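Local coordinates for protein polyphosphate kinase (Porphyromonas gingivalis, PDB 2O8R) that probably catalyses the reversible transfer of the terminal phosphate of ATP onto a growing chain of inorganic polyphosphate, at residues Ile340-Tyr351 against Ile473-Ala482; Lys608-Ala616 against Glu628-Arg639. The protein carries 3 engineered substitutions. All coordinates share one frame; numbering follows the deposited sequence. Where two conformers were deposited one is given.

Contact 1 of 2, residues Ile340-Tyr351 against Ile473-Ala482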
loop_
_atom_site.group_PDB
_atom_site.type_symbol
_atom_site.label_atom_id
_atom_site.label_comp_id
_atom_site.label_asym_id
_atom_site.label_seq_id
_atom_site.Cartn_x
_atom_site.Cartn_y
_atom_site.Cartn_z
ATOM N N ILE A 340 24.393 23.022 12.124
ATOM C CA ILE A 340 23.578 23.091 13.345
ATOM C C ILE A 340 24.438 23.284 14.594
ATOM O O ILE A 340 23.982 23.857 15.588
ATOM C CB ILE A 340 22.711 21.832 13.574
ATOM C CG1 ILE A 340 22.410 21.093 12.269
ATOM C CG2 ILE A 340 21.449 22.200 14.328
ATOM C CD1 ILE A 340 21.081 21.394 11.653
ATOM N N ARG A 341 25.672 22.777 14.542
ATOM C CA ARG A 341 26.640 22.935 15.628
ATOM C C ARG A 341 26.967 24.408 15.817
ATOM O O ARG A 341 27.141 24.864 16.944
ATOM C CB ARG A 341 27.927 22.157 15.334
ATOM C CG ARG A 341 28.803 21.916 16.565
ATOM C CD ARG A 341 30.260 21.622 16.202
ATOM N NE ARG A 341 30.856 22.706 15.418
ATOM C CZ ARG A 341 31.342 23.840 15.924
ATOM N NH1 ARG A 341 31.327 24.073 17.234
ATOM N NH2 ARG A 341 31.849 24.752 15.107
ATOM N N ARG A 342 27.015 25.127 14.694
ATOM C CA ARG A 342 27.346 26.542 14.687
ATOM C C ARG A 342 26.146 27.445 14.996
ATOM O O ARG A 342 26.304 28.480 15.630
ATOM C CB ARG A 342 27.991 26.918 13.348
ATOM C CG ARG A 342 29.446 26.447 13.213
ATOM C CD ARG A 342 29.891 26.261 11.758
ATOM N NE ARG A 342 29.638 27.428 10.908
ATOM C CZ ARG A 342 30.105 27.577 9.669
ATOM N NH1 ARG A 342 30.875 26.639 9.116
ATOM N NH2 ARG A 342 29.806 28.671 8.979
ATOM N N LYS A 343 24.958 27.042 14.560
ATOM C CA LYS A 343 23.773 27.887 14.688
ATOM C C LYS A 343 22.465 27.088 14.744
ATOM O O LYS A 343 22.393 25.962 14.267
ATOM C CB LYS A 343 23.731 28.858 13.506
ATOM C CG LYS A 343 22.641 29.908 13.584
ATOM C CD LYS A 343 22.787 30.978 12.500
ATOM C CE LYS A 343 22.787 30.382 11.099
ATOM N NZ LYS A 343 22.395 31.376 10.062
ATOM N N ASP A 344 21.437 27.686 15.333
ATOM C CA ASP A 344 20.096 27.134 15.318
ATOM C C ASP A 344 19.427 27.405 13.998
ATOM O O ASP A 344 19.673 28.423 13.362
ATOM C CB ASP A 344 19.232 27.768 16.402
ATOM C CG ASP A 344 19.613 27.322 17.782
ATOM O OD1 ASP A 344 20.450 26.396 17.896
ATOM O OD2 ASP A 344 19.072 27.904 18.747
ATOM N N TYR A 345 18.558 26.488 13.598
ATOM C CA TYR A 345 17.777 26.667 12.395
ATOM C C TYR A 345 16.272 26.434 12.658
ATOM O O TYR A 345 15.874 25.647 13.519
ATOM C CB TYR A 345 18.336 25.791 11.258
ATOM C CG TYR A 345 19.678 26.260 10.723
ATOM C CD1 TYR A 345 19.766 27.056 9.572
ATOM C CD2 TYR A 345 20.861 25.911 11.369
ATOM C CE1 TYR A 345 21.006 27.498 9.091
ATOM C CE2 TYR A 345 22.093 26.341 10.898
ATOM C CZ TYR A 345 22.165 27.125 9.762
ATOM O OH TYR A 345 23.411 27.532 9.328
ATOM N N LEU A 346 15.449 27.155 11.921
ATOM C CA LEU A 346 14.016 27.000 11.987
ATOM C C LEU A 346 13.578 26.599 10.597
ATOM O O LEU A 346 13.876 27.287 9.626
ATOM C CB LEU A 346 13.395 28.342 12.328
ATOM C CG LEU A 346 12.201 28.450 13.249
ATOM C CD1 LEU A 346 12.393 27.617 14.525
ATOM C CD2 LEU A 346 12.058 29.917 13.565
ATOM N N ILE A 347 12.889 25.477 10.484
ATOM C CA ILE A 347 12.391 25.057 9.183
ATOM C C ILE A 347 10.876 25.046 9.190
ATOM O O ILE A 347 10.245 24.380 10.011
ATOM C CB ILE A 347 12.912 23.675 8.804
ATOM C CG1 ILE A 347 14.448 23.673 8.744
ATOM C CG2 ILE A 347 12.261 23.194 7.515
ATOM C CD1 ILE A 347 15.057 24.711 7.814
ATOM N N HIS A 348 10.305 25.805 8.273
ATOM C CA HIS A 348 8.870 25.940 8.164
ATOM C C HIS A 348 8.409 25.191 6.937
ATOM O O HIS A 348 8.615 25.632 5.801
ATOM C CB HIS A 348 8.492 27.414 8.051
ATOM C CG HIS A 348 9.063 28.264 9.140
ATOM N ND1 HIS A 348 8.560 28.262 10.424
ATOM C CD2 HIS A 348 10.091 29.144 9.138
ATOM C CE1 HIS A 348 9.259 29.101 11.166
ATOM N NE2 HIS A 348 10.192 29.649 10.409
ATOM N N VAL A 349 7.770 24.058 7.154
ATOM C CA VAL A 349 7.398 23.256 6.012
ATOM C C VAL A 349 5.973 23.378 5.609
ATOM O O VAL A 349 5.094 23.491 6.465
ATOM C CB VAL A 349 7.602 21.735 6.190
ATOM C CG1 VAL A 349 9.058 21.393 6.350
ATOM C CG2 VAL A 349 6.715 21.179 7.337
ATOM N N PRO A 350 5.820 23.676 4.334
ATOM C CA PRO A 350 5.753 23.193 2.982
ATOM C C PRO A 350 6.776 24.129 2.318
ATOM O O PRO A 350 7.489 23.718 1.410
ATOM C CB PRO A 350 4.331 23.515 2.545
ATOM C CG PRO A 350 3.685 24.193 3.732
ATOM C CD PRO A 350 4.840 24.752 4.496
ATOM N N TYR A 351 6.864 25.361 2.847
ATOM C CA TYR A 351 7.730 26.456 2.382
ATOM C C TYR A 351 9.197 26.050 2.207
ATOM O O TYR A 351 9.816 26.388 1.206
ATOM C CB TYR A 351 7.636 27.657 3.341
ATOM C CG TYR A 351 6.220 28.038 3.768
ATOM C CD1 TYR A 351 5.298 28.503 2.843
ATOM C CD2 TYR A 351 5.818 27.954 5.098
ATOM C CE1 TYR A 351 4.014 28.855 3.213
ATOM C CE2 TYR A 351 4.519 28.285 5.474
ATOM C CZ TYR A 351 3.624 28.750 4.524
ATOM O OH TYR A 351 2.333 29.107 4.871
ATOM N N ILE A 473 -1.345 18.795 2.458
ATOM C CA ILE A 473 -0.078 19.330 2.874
ATOM C C ILE A 473 -0.215 19.997 4.239
ATOM O O ILE A 473 -1.128 20.788 4.459
ATOM C CB ILE A 473 0.464 20.280 1.814
ATOM C CG1 ILE A 473 0.513 19.542 0.475
ATOM C CG2 ILE A 473 1.854 20.792 2.200
ATOM C CD1 ILE A 473 0.730 20.427 -0.725
ATOM N N TYR A 474 0.687 19.642 5.154
ATOM C CA TYR A 474 0.710 20.195 6.514
ATOM C C TYR A 474 1.705 21.331 6.643
ATOM O O TYR A 474 2.853 21.195 6.260
ATOM C CB TYR A 474 1.096 19.111 7.537
ATOM C CG TYR A 474 -0.067 18.273 8.015
ATOM C CD1 TYR A 474 -0.990 17.751 7.108
ATOM C CD2 TYR A 474 -0.245 18.001 9.364
ATOM C CE1 TYR A 474 -2.043 17.002 7.522
ATOM C CE2 TYR A 474 -1.323 17.238 9.795
ATOM C CZ TYR A 474 -2.216 16.744 8.860
ATOM O OH TYR A 474 -3.288 15.976 9.237
ATOM N N SER A 475 1.262 22.454 7.185
ATOM C CA SER A 475 2.185 23.481 7.624
ATOM C C SER A 475 2.646 23.109 9.042
ATOM O O SER A 475 1.822 22.843 9.925
ATOM C CB SER A 475 1.508 24.857 7.564
ATOM O OG SER A 475 2.236 25.854 8.259
ATOM N N ASP A 476 3.960 23.060 9.247
ATOM C CA ASP A 476 4.533 22.725 10.555
ATOM C C ASP A 476 5.855 23.453 10.775
ATOM O O ASP A 476 6.461 23.975 9.826
ATOM C CB ASP A 476 4.787 21.221 10.665
ATOM C CG ASP A 476 3.577 20.455 11.103
ATOM O OD1 ASP A 476 2.948 20.847 12.103
ATOM O OD2 ASP A 476 3.267 19.442 10.447
ATOM N N THR A 477 6.325 23.448 12.020
ATOM C CA THR A 477 7.559 24.145 12.362
ATOM C C THR A 477 8.562 23.264 13.127
ATOM O O THR A 477 8.213 22.570 14.092
ATOM C CB THR A 477 7.235 25.423 13.129
ATOM O OG1 THR A 477 6.363 26.232 12.327
ATOM C CG2 THR A 477 8.496 26.203 13.421
ATOM N N THR A 478 9.808 23.283 12.667
ATOM C CA THR A 478 10.851 22.439 13.225
ATOM C C THR A 478 12.059 23.274 13.648
ATOM O O THR A 478 12.581 24.075 12.860
ATOM C CB THR A 478 11.294 21.382 12.204
ATOM O OG1 THR A 478 10.208 20.479 11.955
ATOM C CG2 THR A 478 12.489 20.598 12.721
ATOM N N LEU A 479 12.479 23.080 14.899
ATOM C CA LEU A 479 13.685 23.678 15.434
ATOM C C LEU A 479 14.823 22.680 15.401
ATOM O O LEU A 479 14.662 21.542 15.815
ATOM C CB LEU A 479 13.465 24.096 16.886
ATOM C CG LEU A 479 14.694 24.721 17.550
ATOM C CD1 LEU A 479 15.040 26.027 16.855
ATOM C CD2 LEU A 479 14.482 24.930 19.040
HETATM N N MSE A 480 15.983 23.115 14.929
HETATM C CA MSE A 480 17.168 22.274 14.961
HETATM C C MSE A 480 18.243 22.993 15.751
HETATM O O MSE A 480 18.671 24.081 15.375
HETATM C CB MSE A 480 17.620 21.952 13.542
HETATM C CG MSE A 480 16.581 21.138 12.808
HETATM SE SE MSE A 480 16.950 20.795 10.930
HETATM C CE MSE A 480 18.082 19.226 11.070
ATOM N N THR A 481 18.662 22.394 16.860
ATOM C CA THR A 481 19.536 23.080 17.816
ATOM C C THR A 481 20.628 22.169 18.335
ATOM O O THR A 481 20.448 20.944 18.428
ATOM C CB THR A 481 18.752 23.644 19.034
ATOM O OG1 THR A 481 19.524 24.661 19.672
ATOM C CG2 THR A 481 18.459 22.558 20.065
ATOM N N ALA A 482 21.768 22.775 18.660
ATOM C CA ALA A 482 22.883 22.040 19.242
ATOM C C ALA A 482 23.063 22.507 20.668
ATOM O O ALA A 482 23.965 22.061 21.371
ATOM C CB ALA A 482 24.141 22.255 18.438
HETATM O O HOH W 1 22.440 24.983 17.504
HETATM O O HOH W 2 4.924 25.901 8.088
HETATM O O HOH W 3 1.513 28.533 7.485
#
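Selenomethionine Met480 and Ile340 bury the largest areas where strand 345-349 pairs with strand 474-481. This is an antiparallel beta ladder in the first phospholipase D-like domain of the kinase. Helix 336-342 precedes the first strand, and its last turn brings Ile340 over Met480. The two side chains cross obliquely: Ile340 CD1 lies 3.7 Å from Met480 CE, and Ile340 CG2 lies 3.5 Å from Met480 O. The Met480 chain leaves the backbone with CG anti to the carbonyl carbon (chi1 -64°) and bends at chi3. The bend brings its methyl to Ile340. SE reaches back along the same sheet face to Ile347 CG1, at 4.4 Å.

Val349 continues this face, with CG2 3.8 Å from Asp476 CB. The carboxylate of Asp476 turns elsewhere, to His597 and Thr463. His597 is predicted to bind ATP, as is Tyr474, two residues before Asp476. Three hydrogen-bonded pairs, Tyr345 with Met480, Ile347 with Thr478 and Val349 with Asp476, supply six backbone bonds that hold the ladder in register. On the other face Leu346 CD1 meets Leu479 CD1 at 3.9 Å. Beside them Thr477 lies alongside His348. Thr477 OG1 comes within 3.5 Å of His348 ND1, at the imidazole edge, but its hydrogen bond is to Ser598 OG. Helix 636-651 packs on this face through Leu346 and His348.

Beyond the strand pair, Pro350 CB touches Ile473 CG2. At the opposite end, Asp344 and Thr481 run alongside each other. Thr481 OG1 is hydrogen-bonded to the backbone N of Asn483. A water bridges Ile340 O, Asp344 OD1 and Ala482 N. Thr481 OG1 donates to Asp344 OD1 over 2.6 Å, from 44° out of the carboxylate plane.

Contact 2 of 2, residues Lys608-Ala616 against Glu628-Arg639; sequences KEEVFISSA and ETACPVLDPTLR. Engineered in segment 628-639: Thr637 (natural residue Ala).
Phe612 slants across Pro632 where strand 610-614 runs antiparallel to strand 629-632 in the second phospholipase D-like domain. Phe612 CE1 comes within 3.7 Å of Pro632 CD, and CD1 sits beside Pro632 N.

On the face away from Phe612 and Pro632, Val611 CG1 meets Val633 CG2, the two valines running abreast. Ile613 CD1 reaches that same methyl, Val633 CG2, at 4.1 Å. Val611 also carries the aliphatic part of Arg639 across it, with CG2 3.7 Å from Arg639 CG. The arginine chain bends at chi3, and NH1 turns back to donate to Val633 O at 3.2 Å. One side chain thus ties the first turn of helix 636-651 back to the backbone of Val633.

The opposite end of the contact is polar. Ser614 OG donates to Thr629 O and accepts from Ala616 N, which makes an ST turn. Ser615 N also donates to Thr629 O, so this carbonyl is gripped twice. Ser615 OG lies between its own backbone N and carbonyl carbon (chi1 71°). From there it accepts from Thr629 N at 2.8 Å, in a nearly straight bond (171°). It donates to Glu628 OE1 at 2.8 Å, on the anti lone pair. OE1 is also hydrogen-bonded to His439, the predicted phosphohistidine residue, while OE2 forms a salt bridge with Arg626.

Strand 610-614 lies between strands 600-603 and 629-632. Strand 510-511 lies beyond 629-632, outermost on that side within this chain. Helix 636-651 packs against Val611 and Val633, and strand 474-481 against Ile613 and Cys631.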
loop_
_atom_site.group_PDB
_atom_site.type_symbol
_atom_site.label_atom_id
_atom_site.label_comp_id
_atom_site.label_asym_id
_atom_site.label_seq_id
_atom_site.Cartn_x
_atom_site.Cartn_y
_atom_site.Cartn_z
ATOM N N LYS A 608 10.715 41.618 26.468
ATOM C CA LYS A 608 11.650 40.505 26.466
ATOM C C LYS A 608 10.849 39.263 26.066
ATOM O O LYS A 608 10.625 38.370 26.892
ATOM C CB LYS A 608 12.271 40.319 27.856
ATOM C CG LYS A 608 12.819 41.588 28.502
ATOM C CD LYS A 608 12.977 41.411 30.010
ATOM C CE LYS A 608 12.909 42.741 30.761
ATOM N NZ LYS A 608 14.200 43.484 30.767
ATOM N N GLU A 609 10.447 39.215 24.793
ATOM C CA GLU A 609 9.486 38.226 24.299
ATOM C C GLU A 609 10.012 36.795 24.395
ATOM O O GLU A 609 11.201 36.551 24.207
ATOM C CB GLU A 609 9.076 38.551 22.856
ATOM C CG GLU A 609 9.171 40.038 22.497
ATOM C CD GLU A 609 7.963 40.557 21.723
ATOM O OE1 GLU A 609 8.156 41.397 20.820
ATOM O OE2 GLU A 609 6.820 40.142 22.026
ATOM N N GLU A 610 9.120 35.858 24.699
ATOM C CA GLU A 610 9.478 34.437 24.744
ATOM C C GLU A 610 8.583 33.658 23.801
ATOM O O GLU A 610 7.358 33.798 23.831
ATOM C CB GLU A 610 9.381 33.883 26.165
ATOM C CG GLU A 610 10.396 34.522 27.109
ATOM C CD GLU A 610 10.354 33.974 28.523
ATOM O OE1 GLU A 610 9.776 32.893 28.752
ATOM O OE2 GLU A 610 10.915 34.634 29.421
ATOM N N VAL A 611 9.197 32.860 22.940
ATOM C CA VAL A 611 8.432 32.095 21.971
ATOM C C VAL A 611 8.621 30.601 22.168
ATOM O O VAL A 611 9.752 30.114 22.265
ATOM C CB VAL A 611 8.786 32.491 20.538
ATOM C CG1 VAL A 611 7.993 31.658 19.539
ATOM C CG2 VAL A 611 8.527 33.976 20.332
ATOM N N PHE A 612 7.506 29.875 22.241
ATOM C CA PHE A 612 7.571 28.424 22.339
ATOM C C PHE A 612 6.993 27.732 21.121
ATOM O O PHE A 612 6.028 28.202 20.519
ATOM C CB PHE A 612 6.864 27.933 23.587
ATOM C CG PHE A 612 7.525 28.350 24.859
ATOM C CD1 PHE A 612 8.454 27.521 25.474
ATOM C CD2 PHE A 612 7.217 29.568 25.447
ATOM C CE1 PHE A 612 9.066 27.902 26.654
ATOM C CE2 PHE A 612 7.823 29.956 26.618
ATOM C CZ PHE A 612 8.747 29.121 27.223
ATOM N N ILE A 613 7.611 26.608 20.776
ATOM C CA ILE A 613 7.154 25.708 19.729
ATOM C C ILE A 613 6.661 24.444 20.429
ATOM O O ILE A 613 7.395 23.876 21.255
ATOM C CB ILE A 613 8.333 25.395 18.767
ATOM C CG1 ILE A 613 8.381 26.431 17.654
ATOM C CG2 ILE A 613 8.261 24.001 18.151
ATOM C CD1 ILE A 613 9.629 26.323 16.827
ATOM N N SER A 614 5.426 24.014 20.140
ATOM C CA SER A 614 4.898 22.830 20.835
ATOM C C SER A 614 4.375 21.672 20.003
ATOM O O SER A 614 4.006 21.821 18.840
ATOM C CB SER A 614 3.831 23.219 21.855
ATOM O OG SER A 614 3.573 22.113 22.712
ATOM N N SER A 615 4.347 20.506 20.641
ATOM C CA SER A 615 3.700 19.319 20.099
ATOM C C SER A 615 2.245 19.251 20.540
ATOM O O SER A 615 1.444 18.549 19.936
ATOM C CB SER A 615 4.430 18.056 20.560
ATOM O OG SER A 615 4.208 17.829 21.937
ATOM N N ALA A 616 1.902 19.995 21.584
ATOM C CA ALA A 616 0.561 19.930 22.160
ATOM C C ALA A 616 -0.347 21.086 21.764
ATOM O O ALA A 616 0.096 22.231 21.671
ATOM C CB ALA A 616 0.650 19.854 23.676
ATOM N N GLU A 628 4.003 15.258 26.092
ATOM C CA GLU A 628 4.150 16.258 25.039
ATOM C C GLU A 628 5.420 17.055 25.266
ATOM O O GLU A 628 6.041 16.963 26.325
ATOM C CB GLU A 628 2.977 17.244 25.086
ATOM C CG GLU A 628 1.603 16.612 25.077
ATOM C CD GLU A 628 1.062 16.354 23.679
ATOM O OE1 GLU A 628 1.722 16.721 22.689
ATOM O OE2 GLU A 628 -0.048 15.794 23.576
ATOM N N THR A 629 5.794 17.862 24.282
ATOM C CA THR A 629 6.896 18.802 24.466
ATOM C C THR A 629 6.553 20.225 24.065
ATOM O O THR A 629 5.720 20.464 23.185
ATOM C CB THR A 629 8.157 18.398 23.690
ATOM O OG1 THR A 629 7.827 18.171 22.307
ATOM C CG2 THR A 629 8.773 17.163 24.300
ATOM N N ALA A 630 7.207 21.169 24.729
ATOM C CA ALA A 630 7.265 22.536 24.247
ATOM C C ALA A 630 8.685 23.038 24.442
ATOM O O ALA A 630 9.353 22.702 25.427
ATOM C CB ALA A 630 6.270 23.418 24.973
ATOM N N CYS A 631 9.143 23.838 23.490
ATOM C CA CYS A 631 10.515 24.298 23.486
ATOM C C CYS A 631 10.621 25.801 23.246
ATOM O O CYS A 631 9.973 26.330 22.339
ATOM C CB CYS A 631 11.275 23.569 22.407
ATOM S SG CYS A 631 13.020 23.654 22.621
ATOM N N PRO A 632 11.418 26.496 24.085
ATOM C CA PRO A 632 11.795 27.887 23.891
ATOM C C PRO A 632 12.650 28.057 22.656
ATOM O O PRO A 632 13.541 27.243 22.397
ATOM C CB PRO A 632 12.655 28.192 25.118
ATOM C CG PRO A 632 13.140 26.892 25.567
ATOM C CD PRO A 632 11.988 25.970 25.332
ATOM N N VAL A 633 12.364 29.107 21.901
ATOM C CA VAL A 633 13.189 29.499 20.793
ATOM C C VAL A 633 14.169 30.516 21.376
ATOM O O VAL A 633 13.791 31.649 21.657
ATOM C CB VAL A 633 12.321 30.126 19.712
ATOM C CG1 VAL A 633 13.148 30.519 18.495
ATOM C CG2 VAL A 633 11.221 29.167 19.329
ATOM N N LEU A 634 15.414 30.102 21.595
ATOM C CA LEU A 634 16.404 30.963 22.270
ATOM C C LEU A 634 17.061 32.027 21.393
ATOM O O LEU A 634 17.299 33.151 21.838
ATOM C CB LEU A 634 17.482 30.120 22.943
ATOM C CG LEU A 634 16.869 29.183 23.983
ATOM C CD1 LEU A 634 17.943 28.397 24.658
ATOM C CD2 LEU A 634 16.029 29.949 25.010
ATOM N N ASP A 635 17.350 31.668 20.150
ATOM C CA ASP A 635 17.952 32.593 19.209
ATOM C C ASP A 635 17.003 33.734 18.841
ATOM O O ASP A 635 15.896 33.505 18.348
ATOM C CB ASP A 635 18.395 31.846 17.962
ATOM C CG ASP A 635 19.180 32.712 17.020
ATOM O OD1 ASP A 635 18.619 33.712 16.517
ATOM O OD2 ASP A 635 20.358 32.379 16.769
ATOM N N PRO A 636 17.454 34.978 19.063
ATOM C CA PRO A 636 16.648 36.177 18.874
ATOM C C PRO A 636 16.136 36.360 17.452
ATOM O O PRO A 636 14.957 36.677 17.278
ATOM C CB PRO A 636 17.613 37.300 19.254
ATOM C CG PRO A 636 18.584 36.644 20.158
ATOM C CD PRO A 636 18.804 35.319 19.535
ATOM N N THR A 637 16.985 36.148 16.446
ATOM C CA THR A 637 16.526 36.307 15.059
ATOM C C THR A 637 15.473 35.256 14.692
ATOM O O THR A 637 14.527 35.548 13.956
ATOM C CB THR A 637 17.677 36.287 14.041
ATOM O OG1 THR A 637 18.371 35.044 14.145
ATOM C CG2 THR A 637 18.642 37.418 14.315
ATOM N N LEU A 638 15.634 34.044 15.221
ATOM C CA LEU A 638 14.630 32.999 15.042
ATOM C C LEU A 638 13.290 33.389 15.667
ATOM O O LEU A 638 12.263 33.366 14.978
ATOM C CB LEU A 638 15.118 31.661 15.598
ATOM C CG LEU A 638 16.202 30.920 14.819
ATOM C CD1 LEU A 638 16.130 29.440 15.138
ATOM C CD2 LEU A 638 16.036 31.131 13.320
ATOM N N ARG A 639 13.309 33.770 16.949
ATOM C CA ARG A 639 12.115 34.312 17.627
ATOM C C ARG A 639 11.433 35.449 16.862
ATOM O O ARG A 639 10.201 35.564 16.867
ATOM C CB ARG A 639 12.464 34.838 19.016
ATOM C CG ARG A 639 12.229 33.880 20.150
ATOM C CD ARG A 639 12.157 34.608 21.495
ATOM N NE ARG A 639 13.042 35.766 21.518
ATOM C CZ ARG A 639 14.321 35.741 21.880
ATOM N NH1 ARG A 639 14.893 34.611 22.279
ATOM N NH2 ARG A 639 15.028 36.858 21.846
#

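How the contacts relate
Contacts 1 and 2 come from successive phospholipase D-like domains, and their centres lie about 12 Å apart. Strand 610-614 and the start of helix 636-651 pack directly on the strand pair of contact 1. Ile613 CD1 of contact 2 lies 3.6 Å from Thr477 CG2 and 3.8 Å from Leu346 CD1. Leu638 CD1 meets Asp344 CB at 3.7 Å. Each contact also reaches predicted site residues. In contact 1, Tyr474 has its side chain about 5 Å from a bound sulfate and about 6 Å from that of Arg570. In contact 2, the Glu628 side chain is about 3 Å from that of His439. This fits an active site between the two domains.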